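Type C neurotoxin (Clostridium botulinum, PDB 3PME) is a mosaic botulinum neurotoxin whose receptor-binding domain probably recognises gangliosides and membrane lipids at the nerve-cell surface. Local coordinates at residues T134-K139 and L155-E160; W140-I145 and N211-G216. All blocks are in the same frame, centred on the assembly; numbering follows the deposited sequence.

Overall arrangement
Both interactions are built on one antiparallel sheet of the lectin-like part of the receptor-binding domain, with their centres about 10 Å apart. Along the chain, 134-139 runs straight into 140-145. Then come 155-160 and, after further strands, 211-216. The segments therefore alternate between the two contacts. Strands 141-148 and 152-157 are antiparallel neighbours in the sheet, and this joins the two sites. Tyr156 N lies 2.7 Å from Thr144 O, a probable hydrogen bond. Interaction 1 packs a loop against the hairpin turn after strand 152-157. Interaction 2 sets helix 207-218 on strand 141-148. The paired strands thus tie loop, hairpin turn and helix into one piece of the fold.

Interaction 1: residues T134-K139 and L155-E160; sequences TGYTNK and LYINGE
Tyr136 and Asn158 both turn CG anti to their own carbonyl carbon, beside the backbone N (chi1 -53° in Tyr136), and reach toward each other from opposite directions. The contact joins a loop to a two-residue beta-hairpin in the lectin-like jelly roll of the toxin's receptor-binding domain. The hairpin turn, Ile157 to Glu160, is type I'. Its ends are paired twice: Ile157 N gives to Glu160 O at 2.9 Å, and Glu160 N gives to Ile157 O at 3.1 Å. Asn158 and Gly159 fill the middle of the turn with positive phi angles.

Asn158 meets the tyrosine ring through its amide nitrogen. ND2 lies 3.7 Å from Tyr136 CE1, and it approaches the ring obliquely. Amide and ring planes are 63° apart. One water bridges the two side chains. It sits in the plane of the ring, at its edge, 2.7 Å from Tyr136 OH. The same water accepts a bond from Asn158 ND2 at 3.0 Å. The other end of the amide is used too, because OD1 accepts from the backbone N of Phe142. Together these bonds probably hold the amide's rotation.

Ile157 adds a light apolar touch. Its CG2 branch lies 4.4 Å from Tyr136 CZ, and it also nears the ring obliquely. Phe141 meets the Tyr136 ring from strand 141-148. Phe125 of strand 120-126 touches Ile157.

The loop has its own turn, type II, from Tyr136 to Lys139. Lys139 N closes it on Tyr136 O. The Lys139 side chain is extended beyond CB and runs back beside the loop. Its NZ bonds to His133 O and also to Gly135 O, the latter at 3.1 Å and almost in line with the carbonyl bond (169°).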
# COMPACT_ATOMS: atom_id res chain seq x y z
N THR A 134 5.01 -3.78 -10.82
CA THR A 134 4.05 -2.78 -11.26
C THR A 134 2.63 -3.18 -10.84
O THR A 134 1.70 -2.38 -10.90
CB THR A 134 4.08 -2.60 -12.79
OG1 THR A 134 3.54 -3.76 -13.44
CG2 THR A 134 5.51 -2.37 -13.27
N GLY A 135 2.48 -4.43 -10.42
CA GLY A 135 1.20 -4.94 -9.96
C GLY A 135 0.95 -4.70 -8.48
O GLY A 135 1.65 -3.91 -7.84
N TYR A 136 -0.03 -5.42 -7.93
CA TYR A 136 -0.47 -5.20 -6.55
C TYR A 136 -0.17 -6.37 -5.62
O TYR A 136 -0.77 -6.46 -4.54
CB TYR A 136 -1.98 -4.94 -6.50
CG TYR A 136 -2.49 -3.83 -7.40
CD1 TYR A 136 -2.62 -2.53 -6.93
CD2 TYR A 136 -2.85 -4.10 -8.72
CE1 TYR A 136 -3.10 -1.52 -7.76
CE2 TYR A 136 -3.32 -3.10 -9.55
CZ TYR A 136 -3.44 -1.82 -9.06
OH TYR A 136 -3.91 -0.83 -9.91
N THR A 137 0.73 -7.27 -6.00
CA THR A 137 1.07 -8.38 -5.12
C THR A 137 1.57 -7.85 -3.77
O THR A 137 2.51 -7.06 -3.71
CB THR A 137 2.14 -9.29 -5.75
OG1 THR A 137 1.64 -9.84 -6.98
CG2 THR A 137 2.46 -10.43 -4.80
N ASN A 138 0.91 -8.29 -2.69
CA ASN A 138 1.19 -7.88 -1.32
C ASN A 138 1.07 -6.38 -1.05
O ASN A 138 1.65 -5.87 -0.08
CB ASN A 138 2.56 -8.38 -0.83
CG ASN A 138 2.68 -8.36 0.68
OD1 ASN A 138 1.75 -8.79 1.37
ND2 ASN A 138 3.83 -7.91 1.19
N LYS A 139 0.32 -5.68 -1.89
CA LYS A 139 0.08 -4.25 -1.69
C LYS A 139 -1.38 -4.06 -1.33
O LYS A 139 -2.25 -4.73 -1.88
CB LYS A 139 0.40 -3.45 -2.96
CG LYS A 139 1.85 -3.53 -3.36
CD LYS A 139 2.14 -2.67 -4.56
CE LYS A 139 3.60 -2.85 -4.99
NZ LYS A 139 3.83 -2.29 -6.35
N LEU A 155 -16.95 -3.58 -10.82
CA LEU A 155 -15.78 -3.69 -9.96
C LEU A 155 -14.88 -2.48 -10.12
O LEU A 155 -14.42 -2.16 -11.22
CB LEU A 155 -14.99 -4.95 -10.33
CG LEU A 155 -13.66 -5.12 -9.61
CD1 LEU A 155 -13.89 -5.12 -8.11
CD2 LEU A 155 -13.03 -6.42 -10.05
N TYR A 156 -14.64 -1.80 -8.99
CA TYR A 156 -13.77 -0.63 -8.93
C TYR A 156 -12.52 -1.00 -8.15
O TYR A 156 -12.61 -1.69 -7.14
CB TYR A 156 -14.44 0.52 -8.20
CG TYR A 156 -15.61 1.12 -8.95
CD1 TYR A 156 -16.83 0.46 -9.01
CD2 TYR A 156 -15.49 2.33 -9.61
CE1 TYR A 156 -17.90 1.00 -9.70
CE2 TYR A 156 -16.57 2.88 -10.32
CZ TYR A 156 -17.77 2.19 -10.35
OH TYR A 156 -18.85 2.71 -11.05
N ILE A 157 -11.37 -0.55 -8.65
CA ILE A 157 -10.09 -0.71 -7.95
C ILE A 157 -9.49 0.67 -7.73
O ILE A 157 -9.26 1.43 -8.68
CB ILE A 157 -9.09 -1.59 -8.76
CG1 ILE A 157 -9.66 -2.99 -8.98
CG2 ILE A 157 -7.72 -1.64 -8.03
CD1 ILE A 157 -9.88 -3.78 -7.69
N ASN A 158 -9.25 1.00 -6.47
CA ASN A 158 -8.73 2.31 -6.10
C ASN A 158 -9.56 3.44 -6.73
O ASN A 158 -9.03 4.44 -7.22
CB ASN A 158 -7.25 2.42 -6.46
CG ASN A 158 -6.39 1.47 -5.64
OD1 ASN A 158 -6.77 1.09 -4.54
ND2 ASN A 158 -5.24 1.09 -6.17
N GLY A 159 -10.88 3.25 -6.74
CA GLY A 159 -11.79 4.30 -7.16
C GLY A 159 -12.02 4.37 -8.66
O GLY A 159 -12.71 5.27 -9.15
N GLU A 160 -11.47 3.42 -9.40
CA GLU A 160 -11.57 3.44 -10.86
C GLU A 160 -12.26 2.19 -11.37
O GLU A 160 -11.89 1.07 -11.02
CB GLU A 160 -10.18 3.56 -11.49
CG GLU A 160 -9.44 4.84 -11.11
CD GLU A 160 -8.15 5.01 -11.87
OE1 GLU A 160 -7.42 4.01 -12.03
OE2 GLU A 160 -7.87 6.14 -12.33
O HOH W 1 -4.77 1.62 -9.08

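Interaction 2: residues W140-I145 and N211-G216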
# COMPACT_ATOMS: atom_id res chain seq x y z
N TRP A 140 -1.66 -3.17 -0.39
CA TRP A 140 -3.06 -2.82 -0.11
C TRP A 140 -3.68 -2.17 -1.34
O TRP A 140 -3.12 -1.22 -1.87
CB TRP A 140 -3.13 -1.79 1.00
CG TRP A 140 -2.79 -2.29 2.38
CD1 TRP A 140 -1.61 -2.13 3.05
CD2 TRP A 140 -3.66 -3.00 3.26
NE1 TRP A 140 -1.70 -2.70 4.31
CE2 TRP A 140 -2.96 -3.23 4.46
CE3 TRP A 140 -4.99 -3.45 3.16
CZ2 TRP A 140 -3.52 -3.91 5.54
CZ3 TRP A 140 -5.54 -4.11 4.24
CH2 TRP A 140 -4.81 -4.33 5.41
N PHE A 141 -4.83 -2.68 -1.78
CA PHE A 141 -5.62 -1.95 -2.77
C PHE A 141 -7.09 -1.91 -2.35
O PHE A 141 -7.55 -2.77 -1.60
CB PHE A 141 -5.42 -2.46 -4.20
CG PHE A 141 -5.80 -3.90 -4.42
CD1 PHE A 141 -4.88 -4.92 -4.19
CD2 PHE A 141 -7.04 -4.24 -4.96
CE1 PHE A 141 -5.21 -6.25 -4.42
CE2 PHE A 141 -7.38 -5.57 -5.21
CZ PHE A 141 -6.47 -6.58 -4.94
N PHE A 142 -7.78 -0.87 -2.80
CA PHE A 142 -9.16 -0.60 -2.41
C PHE A 142 -10.13 -1.20 -3.44
O PHE A 142 -10.06 -0.90 -4.64
CB PHE A 142 -9.38 0.90 -2.27
CG PHE A 142 -10.77 1.29 -1.87
CD1 PHE A 142 -11.34 0.78 -0.70
CD2 PHE A 142 -11.51 2.17 -2.65
CE1 PHE A 142 -12.63 1.14 -0.33
CE2 PHE A 142 -12.79 2.53 -2.28
CZ PHE A 142 -13.36 2.02 -1.12
N VAL A 143 -11.03 -2.04 -2.95
CA VAL A 143 -12.01 -2.70 -3.80
C VAL A 143 -13.39 -2.13 -3.54
O VAL A 143 -13.76 -1.86 -2.39
CB VAL A 143 -12.04 -4.23 -3.53
CG1 VAL A 143 -13.15 -4.92 -4.35
CG2 VAL A 143 -10.67 -4.85 -3.83
N THR A 144 -14.16 -1.94 -4.60
CA THR A 144 -15.56 -1.59 -4.43
C THR A 144 -16.36 -2.31 -5.48
O THR A 144 -16.05 -2.23 -6.68
CB THR A 144 -15.84 -0.08 -4.56
OG1 THR A 144 -14.87 0.66 -3.80
CG2 THR A 144 -17.24 0.23 -4.03
N ILE A 145 -17.38 -3.03 -5.03
CA ILE A 145 -18.30 -3.71 -5.92
C ILE A 145 -19.66 -3.03 -5.80
O ILE A 145 -20.17 -2.90 -4.69
CB ILE A 145 -18.51 -5.18 -5.52
CG1 ILE A 145 -17.18 -5.91 -5.31
CG2 ILE A 145 -19.37 -5.90 -6.57
CD1 ILE A 145 -16.39 -6.02 -6.54
N ASN A 211 -15.01 7.38 -4.60
CA ASN A 211 -13.75 8.09 -4.40
C ASN A 211 -13.64 8.83 -3.08
O ASN A 211 -12.54 8.99 -2.54
CB ASN A 211 -13.44 8.97 -5.60
CG ASN A 211 -12.89 8.16 -6.77
OD1 ASN A 211 -13.64 7.68 -7.62
ND2 ASN A 211 -11.58 7.98 -6.79
N ILE A 212 -14.76 9.27 -2.54
CA ILE A 212 -14.76 9.87 -1.22
C ILE A 212 -14.40 8.83 -0.16
O ILE A 212 -13.58 9.09 0.73
CB ILE A 212 -16.11 10.53 -0.91
CG1 ILE A 212 -16.30 11.76 -1.80
CG2 ILE A 212 -16.19 10.94 0.55
CD1 ILE A 212 -17.67 12.39 -1.70
N VAL A 213 -14.98 7.64 -0.27
CA VAL A 213 -14.63 6.54 0.63
C VAL A 213 -13.14 6.19 0.50
O VAL A 213 -12.42 6.11 1.49
CB VAL A 213 -15.50 5.29 0.39
CG1 VAL A 213 -15.11 4.16 1.36
CG2 VAL A 213 -16.98 5.63 0.56
N TYR A 214 -12.67 6.01 -0.73
CA TYR A 214 -11.27 5.73 -1.01
C TYR A 214 -10.32 6.75 -0.38
O TYR A 214 -9.39 6.39 0.35
CB TYR A 214 -11.06 5.67 -2.53
CG TYR A 214 -9.63 5.49 -3.02
CD1 TYR A 214 -8.84 4.42 -2.60
CD2 TYR A 214 -9.11 6.35 -3.98
CE1 TYR A 214 -7.54 4.25 -3.10
CE2 TYR A 214 -7.83 6.19 -4.47
CZ TYR A 214 -7.05 5.14 -4.03
OH TYR A 214 -5.78 4.99 -4.55
N GLU A 215 -10.55 8.03 -0.65
CA GLU A 215 -9.62 9.05 -0.15
C GLU A 215 -9.67 9.20 1.37
O GLU A 215 -8.66 9.50 2.02
CB GLU A 215 -9.84 10.38 -0.86
CG GLU A 215 -9.59 10.29 -2.35
CD GLU A 215 -8.91 11.51 -2.92
OE1 GLU A 215 -8.36 12.31 -2.13
OE2 GLU A 215 -8.91 11.67 -4.15
N GLY A 216 -10.85 8.98 1.94
CA GLY A 216 -10.99 9.01 3.38
C GLY A 216 -10.14 7.93 4.00
O GLY A 216 -9.38 8.17 4.94
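Phe142 O takes a probable hydrogen bond from Asn158 N at 2.8 Å, which pairs the strand with the neighbouring hairpin just where the Phe142 side chain meets Val213 and Tyr214 of the helix. The contact with the helix is apolar and centres on the Phe142 ring. CG of Phe142 stands anti to the backbone N (chi1 180°), which sends the ring out from the strand to the helix.

Tyr214 covers one face of this ring with its backbone end. Its CA lies 4.2 Å from the centroid of the Phe142 ring, a CH-pi contact. Tyr214 CB is also close, 3.5 Å from Phe142 CD2. The two rings are nearly parallel, with planes 17° apart. They are slid so far that they barely overlap, and Tyr214 CD1 meets Phe142 CD2 at 3.5 Å. Val213 reaches the far end of the phenylalanine, where CG1 lies 3.7 Å from Phe142 CZ.

Trp74 of strand 68-77 meets both the Phe142 and Tyr214 rings, making an aromatic cluster of three. Here a short helix lies against a sheet of the lectin-like jelly roll, the concanavalin-type fold of clostridial neurotoxin receptor-binding domains.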